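Local structure of response regulator aspartate phosphatase I (Bacillus subtilis subsp. subtilis, 4I1A) at residues D298-A303 / R331-D336; E205-S210 / H227-I232; S121-Y126 / Y151-M156. The protein dephosphorylates the sporulation phosphotransferase Spo0F and promotes expression, excision and transfer of ICEBs1 by inactivating its repressor ImmR. All coordinates share one frame; numbering follows the deposited sequence.

Contact 1: residues D298-A303 / R331-D336; sequences DKEYSA and RKMFAD
E300 and R331 mark the nearest approach of the two backbones, their CA atoms 8.8 Å apart, and no hydrogen bond passes between the segments; side chains alone span the gap. Residues 298-303, in the predicted TPR 5, begin helix 299-313. D298 is its N-cap, with OD1 accepting a weak bond from Y301 N at 3.4 Å, a task that suits a short acid. Residues 331-333 join helix 318-330 to helix 334-351, whose first turn supplies 334-336. Helix 318-330 ends in a Schellman motif, in which K332, at positive phi (62°), is the C-prime residue and M333 N bonds back to L328 O. M333 then centres an inverse gamma turn and takes the N-cap position of helix 334-351.

The thioether of M333 carries the apolar part of the contact. Its chain runs straight as far as SD and then bends (chi3 72°), which sets CE against the acid end of E300, 3.5 Å from E300 CD. The two side chains cross at about a right angle, and the unbranched methionine is long enough to reach the aliphatic CG of E300 as well. On one flank of this methyl, E300 OE1 lies 3.6 Å from D336 OD2, with the carboxylate planes only 26° apart. K304 NZ forms salt bridges with both oxygens, which probably offsets the repulsion between the acids. Further out, K299 NZ approaches the edge of the R331 guanidinium, 3.3 Å from R331 NH2. Both atoms are donors, so no bond joins them, and both side chains are exposed, where solvent can screen their charges.

The attraction in this surface contact probably comes from the methionine methyl and from K304, outside both segments, while the neighbouring cations may oppose it slightly.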
# COMPACT_ATOMS: atom_id res chain seq x y z
N ASP A 298 -1.99 9.12 14.57
CA ASP A 298 -1.80 8.88 13.16
C ASP A 298 -2.16 10.15 12.39
O ASP A 298 -3.25 10.27 11.85
CB ASP A 298 -2.66 7.70 12.70
CG ASP A 298 -2.10 7.01 11.48
OD1 ASP A 298 -1.60 7.72 10.57
OD2 ASP A 298 -2.16 5.76 11.44
N LYS A 299 -1.22 11.09 12.36
CA LYS A 299 -1.46 12.40 11.75
C LYS A 299 -1.76 12.28 10.26
O LYS A 299 -2.51 13.09 9.70
CB LYS A 299 -0.26 13.30 12.00
CG LYS A 299 0.66 12.78 13.09
CD LYS A 299 2.11 12.67 12.62
CE LYS A 299 2.92 13.91 12.98
NZ LYS A 299 4.32 13.84 12.46
N GLU A 300 -1.22 11.25 9.62
CA GLU A 300 -1.47 11.04 8.19
C GLU A 300 -2.94 10.69 7.89
O GLU A 300 -3.54 11.26 6.98
CB GLU A 300 -0.54 9.97 7.61
CG GLU A 300 -0.98 9.43 6.26
CD GLU A 300 -0.38 8.06 5.95
OE1 GLU A 300 -0.71 7.48 4.89
OE2 GLU A 300 0.43 7.58 6.77
N TYR A 301 -3.51 9.75 8.64
CA TYR A 301 -4.88 9.37 8.35
C TYR A 301 -5.87 10.40 8.91
O TYR A 301 -6.97 10.57 8.39
CB TYR A 301 -5.18 7.93 8.79
CG TYR A 301 -4.76 6.97 7.70
CD1 TYR A 301 -5.60 6.71 6.63
CD2 TYR A 301 -3.50 6.40 7.71
CE1 TYR A 301 -5.21 5.87 5.61
CE2 TYR A 301 -3.10 5.56 6.69
CZ TYR A 301 -3.96 5.30 5.65
OH TYR A 301 -3.54 4.46 4.65
N SER A 302 -5.43 11.11 9.94
CA SER A 302 -6.18 12.23 10.47
C SER A 302 -6.40 13.28 9.38
O SER A 302 -7.51 13.75 9.18
CB SER A 302 -5.46 12.82 11.68
OG SER A 302 -6.11 13.99 12.14
N ALA A 303 -5.34 13.60 8.64
CA ALA A 303 -5.46 14.50 7.49
C ALA A 303 -6.31 13.86 6.38
O ALA A 303 -7.12 14.53 5.72
CB ALA A 303 -4.08 14.89 6.97
N ARG A 331 4.56 17.11 4.73
CA ARG A 331 5.22 15.89 5.18
C ARG A 331 5.89 15.15 4.03
O ARG A 331 6.34 14.01 4.20
CB ARG A 331 4.21 14.96 5.87
CG ARG A 331 3.71 15.45 7.25
CD ARG A 331 4.85 15.87 8.15
NE ARG A 331 4.45 15.93 9.56
CZ ARG A 331 4.27 17.05 10.26
NH1 ARG A 331 4.45 18.24 9.68
NH2 ARG A 331 3.92 17.00 11.54
N LYS A 332 5.96 15.79 2.86
CA LYS A 332 6.54 15.20 1.65
C LYS A 332 5.83 13.94 1.17
O LYS A 332 6.44 13.07 0.56
CB LYS A 332 8.03 14.88 1.85
CG LYS A 332 8.83 15.94 2.58
CD LYS A 332 8.60 17.33 2.03
CE LYS A 332 9.46 18.32 2.78
NZ LYS A 332 9.15 19.72 2.42
N MET A 333 4.54 13.83 1.46
CA MET A 333 3.75 12.68 1.01
C MET A 333 3.06 12.98 -0.33
O MET A 333 1.83 13.04 -0.45
CB MET A 333 2.76 12.27 2.10
CG MET A 333 3.42 12.19 3.47
SD MET A 333 2.29 11.66 4.78
CE MET A 333 2.10 9.93 4.35
N PHE A 334 3.88 13.17 -1.35
CA PHE A 334 3.42 13.63 -2.65
C PHE A 334 2.63 12.60 -3.46
O PHE A 334 1.75 12.96 -4.24
CB PHE A 334 4.61 14.19 -3.44
CG PHE A 334 5.29 15.33 -2.74
CD1 PHE A 334 4.58 16.48 -2.42
CD2 PHE A 334 6.63 15.25 -2.38
CE1 PHE A 334 5.20 17.54 -1.75
CE2 PHE A 334 7.26 16.30 -1.72
CZ PHE A 334 6.53 17.46 -1.40
N ALA A 335 2.92 11.32 -3.25
CA ALA A 335 2.12 10.25 -3.86
C ALA A 335 0.67 10.34 -3.39
O ALA A 335 -0.26 10.37 -4.21
CB ALA A 335 2.73 8.86 -3.56
N ASP A 336 0.48 10.40 -2.07
CA ASP A 336 -0.84 10.63 -1.47
C ASP A 336 -1.49 11.90 -1.98
O ASP A 336 -2.67 11.90 -2.28
CB ASP A 336 -0.74 10.69 0.04
CG ASP A 336 -0.44 9.34 0.64
OD1 ASP A 336 -0.64 8.33 -0.07
OD2 ASP A 336 -0.03 9.28 1.81

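Contact 2: residues E205-S210 / H227-I232; sequences EQFLKS and HMNIGI
F207, I230 and N229 bury the most surface here, and F207 meets the other two with different parts of its side chain. The N229 CB methylene sits almost exactly above the middle of the F207 ring, 3.4 Å from its centroid and 7° off the ring normal, a clear CH-pi contact. Beyond CB the N229 amide lies nearly flat over the rim of the same face, the two planes 17° apart, with N229 ND2 3.6 Å from F207 CE1. With N229 CG beside its own backbone N (chi1 -76°), the amide is carried along the ring instead of pointing into it. Asparagine suits this partly exposed position because its short methylene can rest on the aromatic face while its flat polar end stacks on the ring.

I230 covers the root of F207: I230 CG1 packs 3.6 Å from F207 CB. Its chain then continues so that I230 CD1 meets L208 CD2, also at 3.6 Å. The CG1-CD1 arm of isoleucine is thus long enough to touch both F207 and L208.

Segments 205-210 and 227-232, on helices 200-215 and 220-236, run nearly antiparallel, their axes 9.1 Å apart. They belong to the successive predicted repeats TPR 3 and TPR 4, so this is packing between repeats. Helix 180-196 also reaches F207, through A191, and H246 of helix 240-257 touches I230.

No hydrogen bond crosses between the segments; shape and dispersion join them, and the fit of ring, methylene and methyl groups probably helps set the spacing of these helices.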
# COMPACT_ATOMS: atom_id res chain seq x y z
N GLU A 205 -5.40 -10.75 -8.74
CA GLU A 205 -5.14 -12.18 -8.90
C GLU A 205 -4.07 -12.63 -7.92
O GLU A 205 -4.21 -13.68 -7.30
CB GLU A 205 -4.72 -12.52 -10.33
CG GLU A 205 -5.78 -12.30 -11.40
CD GLU A 205 -5.17 -12.16 -12.80
OE1 GLU A 205 -4.05 -12.67 -13.03
OE2 GLU A 205 -5.80 -11.52 -13.67
N GLN A 206 -3.02 -11.83 -7.77
CA GLN A 206 -1.97 -12.15 -6.81
C GLN A 206 -2.51 -12.22 -5.38
O GLN A 206 -2.31 -13.22 -4.69
CB GLN A 206 -0.84 -11.12 -6.86
CG GLN A 206 0.09 -11.29 -8.05
CD GLN A 206 0.68 -12.68 -8.13
OE1 GLN A 206 1.20 -13.22 -7.15
NE2 GLN A 206 0.60 -13.29 -9.31
N PHE A 207 -3.20 -11.17 -4.96
CA PHE A 207 -3.75 -11.09 -3.61
C PHE A 207 -4.75 -12.21 -3.35
O PHE A 207 -4.85 -12.71 -2.22
CB PHE A 207 -4.39 -9.72 -3.34
CG PHE A 207 -3.39 -8.60 -3.15
CD1 PHE A 207 -2.34 -8.71 -2.25
CD2 PHE A 207 -3.51 -7.42 -3.88
CE1 PHE A 207 -1.43 -7.67 -2.07
CE2 PHE A 207 -2.59 -6.38 -3.72
CZ PHE A 207 -1.56 -6.51 -2.81
N LEU A 208 -5.51 -12.61 -4.37
CA LEU A 208 -6.44 -13.73 -4.22
C LEU A 208 -5.71 -15.03 -3.91
O LEU A 208 -6.18 -15.85 -3.12
CB LEU A 208 -7.35 -13.90 -5.44
CG LEU A 208 -8.46 -12.85 -5.55
CD1 LEU A 208 -9.15 -12.92 -6.91
CD2 LEU A 208 -9.48 -12.99 -4.43
N LYS A 209 -4.54 -15.21 -4.53
CA LYS A 209 -3.73 -16.38 -4.24
C LYS A 209 -3.23 -16.29 -2.80
O LYS A 209 -3.23 -17.28 -2.08
CB LYS A 209 -2.56 -16.51 -5.21
CG LYS A 209 -2.97 -16.98 -6.60
CD LYS A 209 -1.77 -17.54 -7.38
CE LYS A 209 -0.75 -16.47 -7.71
NZ LYS A 209 0.57 -17.05 -8.13
N SER A 210 -2.83 -15.10 -2.40
CA SER A 210 -2.32 -14.89 -1.05
C SER A 210 -3.35 -15.28 0.00
O SER A 210 -3.01 -15.91 1.00
CB SER A 210 -1.89 -13.44 -0.88
OG SER A 210 -0.87 -13.12 -1.82
N HIS A 227 -7.25 -9.80 2.65
CA HIS A 227 -8.57 -9.19 2.55
C HIS A 227 -8.49 -7.69 2.30
O HIS A 227 -9.14 -7.16 1.39
CB HIS A 227 -9.38 -9.44 3.82
CG HIS A 227 -10.00 -10.80 3.89
ND1 HIS A 227 -10.64 -11.38 2.81
CD2 HIS A 227 -10.09 -11.70 4.90
CE1 HIS A 227 -11.09 -12.57 3.15
NE2 HIS A 227 -10.77 -12.79 4.42
N MET A 228 -7.68 -7.00 3.10
CA MET A 228 -7.52 -5.56 2.97
C MET A 228 -7.04 -5.18 1.57
O MET A 228 -7.60 -4.30 0.91
CB MET A 228 -6.54 -5.03 4.03
CG MET A 228 -6.38 -3.51 4.05
SD MET A 228 -5.02 -2.95 5.11
CE MET A 228 -3.59 -3.56 4.23
N ASN A 229 -6.00 -5.85 1.10
CA ASN A 229 -5.42 -5.53 -0.19
C ASN A 229 -6.34 -5.90 -1.35
O ASN A 229 -6.41 -5.19 -2.35
CB ASN A 229 -4.07 -6.21 -0.33
CG ASN A 229 -3.00 -5.51 0.45
OD1 ASN A 229 -2.88 -4.29 0.40
ND2 ASN A 229 -2.20 -6.28 1.20
N ILE A 230 -7.07 -7.00 -1.19
CA ILE A 230 -8.13 -7.37 -2.12
C ILE A 230 -9.17 -6.27 -2.21
O ILE A 230 -9.53 -5.84 -3.31
CB ILE A 230 -8.78 -8.72 -1.75
CG1 ILE A 230 -7.82 -9.87 -2.11
CG2 ILE A 230 -10.07 -8.92 -2.51
CD1 ILE A 230 -8.23 -11.21 -1.53
N GLY A 231 -9.64 -5.81 -1.05
CA GLY A 231 -10.60 -4.72 -0.99
C GLY A 231 -10.08 -3.46 -1.65
O GLY A 231 -10.82 -2.75 -2.33
N ILE A 232 -8.79 -3.17 -1.46
CA ILE A 232 -8.18 -2.00 -2.10
C ILE A 232 -8.18 -2.10 -3.64
O ILE A 232 -8.50 -1.13 -4.32
CB ILE A 232 -6.75 -1.75 -1.58
CG1 ILE A 232 -6.81 -1.26 -0.13
CG2 ILE A 232 -5.99 -0.77 -2.48
CD1 ILE A 232 -5.46 -0.95 0.46

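Contact 3: residues S121-Y126 / Y151-M156; sequences SAISAY and YVYYYM
Within the all-helical C-terminal TPR domain, helix 119-129 packs on the C-terminal turns of helix 139-155 through I123 and Y126 on one side and V152 and Y153 on the other. Residues 151-156 lie in the predicted TPR 2. I123 and V152 bring the backbones nearest, with 7.2 Å between their CA atoms.

I123 reaches the phenol end of Y153. Its CG1 stands anti to the backbone N (chi1 -173°), which sends the longer branch across the gap, and chi2 of 50° turns the terminal methyl onto the tyrosine. There I123 CD1 lies 3.2 Å from Y153 OH and 3.3 Å from Y153 CZ, a close fit of methyl against phenol, while I123 CG1 is 3.3 Å from the same hydroxyl oxygen. Tyrosine has the length to span from its own helix to this isoleucine, whose CG1-CD1 arm supplies the apolar surface it meets. With the phenol gone, as with an alanine here in place of Y153, the terminal methyl of I123 is likely to lose its partner and face a gap.

V152 meets a ring from the side. V152 CG1 sits near the plane of the Y126 ring, at its edge, 3.5 Å from Y126 CE2, and the side chains lie alongside each other, running opposite ways. The short valine has a methyl close enough to its backbone to take up this ring edge.

Other helices complete the surroundings. Y126 also touches F107 and M111 of helix 102-115, as well as F145, K148 and V149, which lie earlier on helix 139-155. Y153 meets F161 of helix 159-173 edge-to-face and touches R127, so this buried contact lies where several helices converge.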
# COMPACT_ATOMS: atom_id res chain seq x y z
N SER A 121 23.68 2.43 -1.02
CA SER A 121 24.68 1.55 -0.41
C SER A 121 24.16 0.13 -0.33
O SER A 121 24.88 -0.82 -0.63
CB SER A 121 25.06 2.04 0.98
OG SER A 121 25.37 3.42 0.96
N ALA A 122 22.89 0.01 0.06
CA ALA A 122 22.25 -1.28 0.22
C ALA A 122 22.27 -2.06 -1.08
O ALA A 122 22.74 -3.20 -1.12
CB ALA A 122 20.81 -1.12 0.72
N ILE A 123 21.77 -1.45 -2.14
CA ILE A 123 21.73 -2.11 -3.43
C ILE A 123 23.14 -2.36 -3.96
O ILE A 123 23.40 -3.37 -4.61
CB ILE A 123 20.85 -1.34 -4.45
CG1 ILE A 123 20.68 -2.14 -5.73
CG2 ILE A 123 21.42 0.03 -4.74
CD1 ILE A 123 20.25 -3.58 -5.47
N SER A 124 24.06 -1.45 -3.64
CA SER A 124 25.46 -1.62 -4.01
C SER A 124 26.04 -2.87 -3.37
O SER A 124 26.71 -3.67 -4.03
CB SER A 124 26.29 -0.40 -3.59
OG SER A 124 25.85 0.77 -4.25
N ALA A 125 25.77 -3.04 -2.09
CA ALA A 125 26.27 -4.18 -1.33
C ALA A 125 25.62 -5.48 -1.80
O ALA A 125 26.28 -6.51 -1.94
CB ALA A 125 26.04 -3.97 0.15
N TYR A 126 24.32 -5.41 -2.04
CA TYR A 126 23.58 -6.53 -2.61
C TYR A 126 24.15 -6.95 -3.97
O TYR A 126 24.18 -8.14 -4.29
CB TYR A 126 22.11 -6.15 -2.79
CG TYR A 126 21.28 -6.11 -1.52
CD1 TYR A 126 21.61 -6.90 -0.42
CD2 TYR A 126 20.16 -5.30 -1.44
CE1 TYR A 126 20.84 -6.87 0.74
CE2 TYR A 126 19.39 -5.26 -0.29
CZ TYR A 126 19.73 -6.04 0.79
OH TYR A 126 18.95 -5.99 1.93
N TYR A 151 12.76 -6.09 -2.30
CA TYR A 151 12.20 -5.14 -1.35
C TYR A 151 12.85 -3.75 -1.41
O TYR A 151 12.15 -2.74 -1.42
CB TYR A 151 12.29 -5.71 0.07
CG TYR A 151 11.42 -4.97 1.06
CD1 TYR A 151 10.05 -5.19 1.10
CD2 TYR A 151 11.97 -4.05 1.94
CE1 TYR A 151 9.25 -4.51 2.01
CE2 TYR A 151 11.18 -3.37 2.85
CZ TYR A 151 9.82 -3.60 2.88
OH TYR A 151 9.03 -2.92 3.79
N VAL A 152 14.18 -3.68 -1.46
CA VAL A 152 14.82 -2.38 -1.58
C VAL A 152 14.42 -1.74 -2.92
O VAL A 152 14.13 -0.54 -2.98
CB VAL A 152 16.36 -2.45 -1.40
CG1 VAL A 152 16.94 -3.59 -2.19
CG2 VAL A 152 17.03 -1.12 -1.82
N TYR A 153 14.38 -2.55 -3.97
CA TYR A 153 13.94 -2.10 -5.28
C TYR A 153 12.50 -1.59 -5.25
O TYR A 153 12.19 -0.57 -5.88
CB TYR A 153 14.10 -3.22 -6.31
CG TYR A 153 15.49 -3.26 -6.90
CD1 TYR A 153 16.13 -2.08 -7.29
CD2 TYR A 153 16.17 -4.46 -7.06
CE1 TYR A 153 17.40 -2.10 -7.84
CE2 TYR A 153 17.46 -4.49 -7.61
CZ TYR A 153 18.06 -3.31 -7.99
OH TYR A 153 19.33 -3.33 -8.53
N TYR A 154 11.64 -2.28 -4.51
CA TYR A 154 10.26 -1.85 -4.32
C TYR A 154 10.19 -0.51 -3.58
O TYR A 154 9.29 0.29 -3.81
CB TYR A 154 9.47 -2.92 -3.56
CG TYR A 154 8.03 -2.55 -3.28
CD1 TYR A 154 7.13 -2.30 -4.31
CD2 TYR A 154 7.56 -2.47 -1.97
CE1 TYR A 154 5.82 -1.96 -4.06
CE2 TYR A 154 6.24 -2.13 -1.70
CZ TYR A 154 5.37 -1.87 -2.75
OH TYR A 154 4.06 -1.54 -2.49
N TYR A 155 11.15 -0.28 -2.69
CA TYR A 155 11.19 0.97 -1.93
C TYR A 155 11.54 2.13 -2.86
O TYR A 155 11.01 3.23 -2.72
CB TYR A 155 12.19 0.86 -0.78
CG TYR A 155 12.05 1.91 0.31
CD1 TYR A 155 12.63 3.17 0.18
CD2 TYR A 155 11.35 1.63 1.49
CE1 TYR A 155 12.51 4.13 1.18
CE2 TYR A 155 11.23 2.58 2.49
CZ TYR A 155 11.81 3.83 2.33
OH TYR A 155 11.69 4.78 3.33
N MET A 156 12.43 1.88 -3.81
CA MET A 156 12.86 2.92 -4.74
C MET A 156 11.99 2.96 -5.98
O MET A 156 12.32 3.63 -6.96
CB MET A 156 14.31 2.69 -5.14
CG MET A 156 15.14 2.24 -3.97
SD MET A 156 16.85 2.02 -4.43
CE MET A 156 17.28 3.73 -4.84

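In the fold
No helix is shared among the three contacts, which follow one another along the chain in the order 3, 2, 1, with centres about 24 to 25 Å apart. Contacts 2 and 3 each join consecutive helices, whereas contact 1 brings the start of one helix to the joint that follows the next. Burial and chemistry change together. All the touching residues of contact 3 are buried, and it relies on aliphatic and aromatic groups; contact 2, partly buried, admits an amide onto a ring; contact 1 lies at the surface, where charged chains surround a methionine methyl and a lysine outside the segments balances two acids. Contacts 1 and 2 lie on opposite sides of the chain's centre.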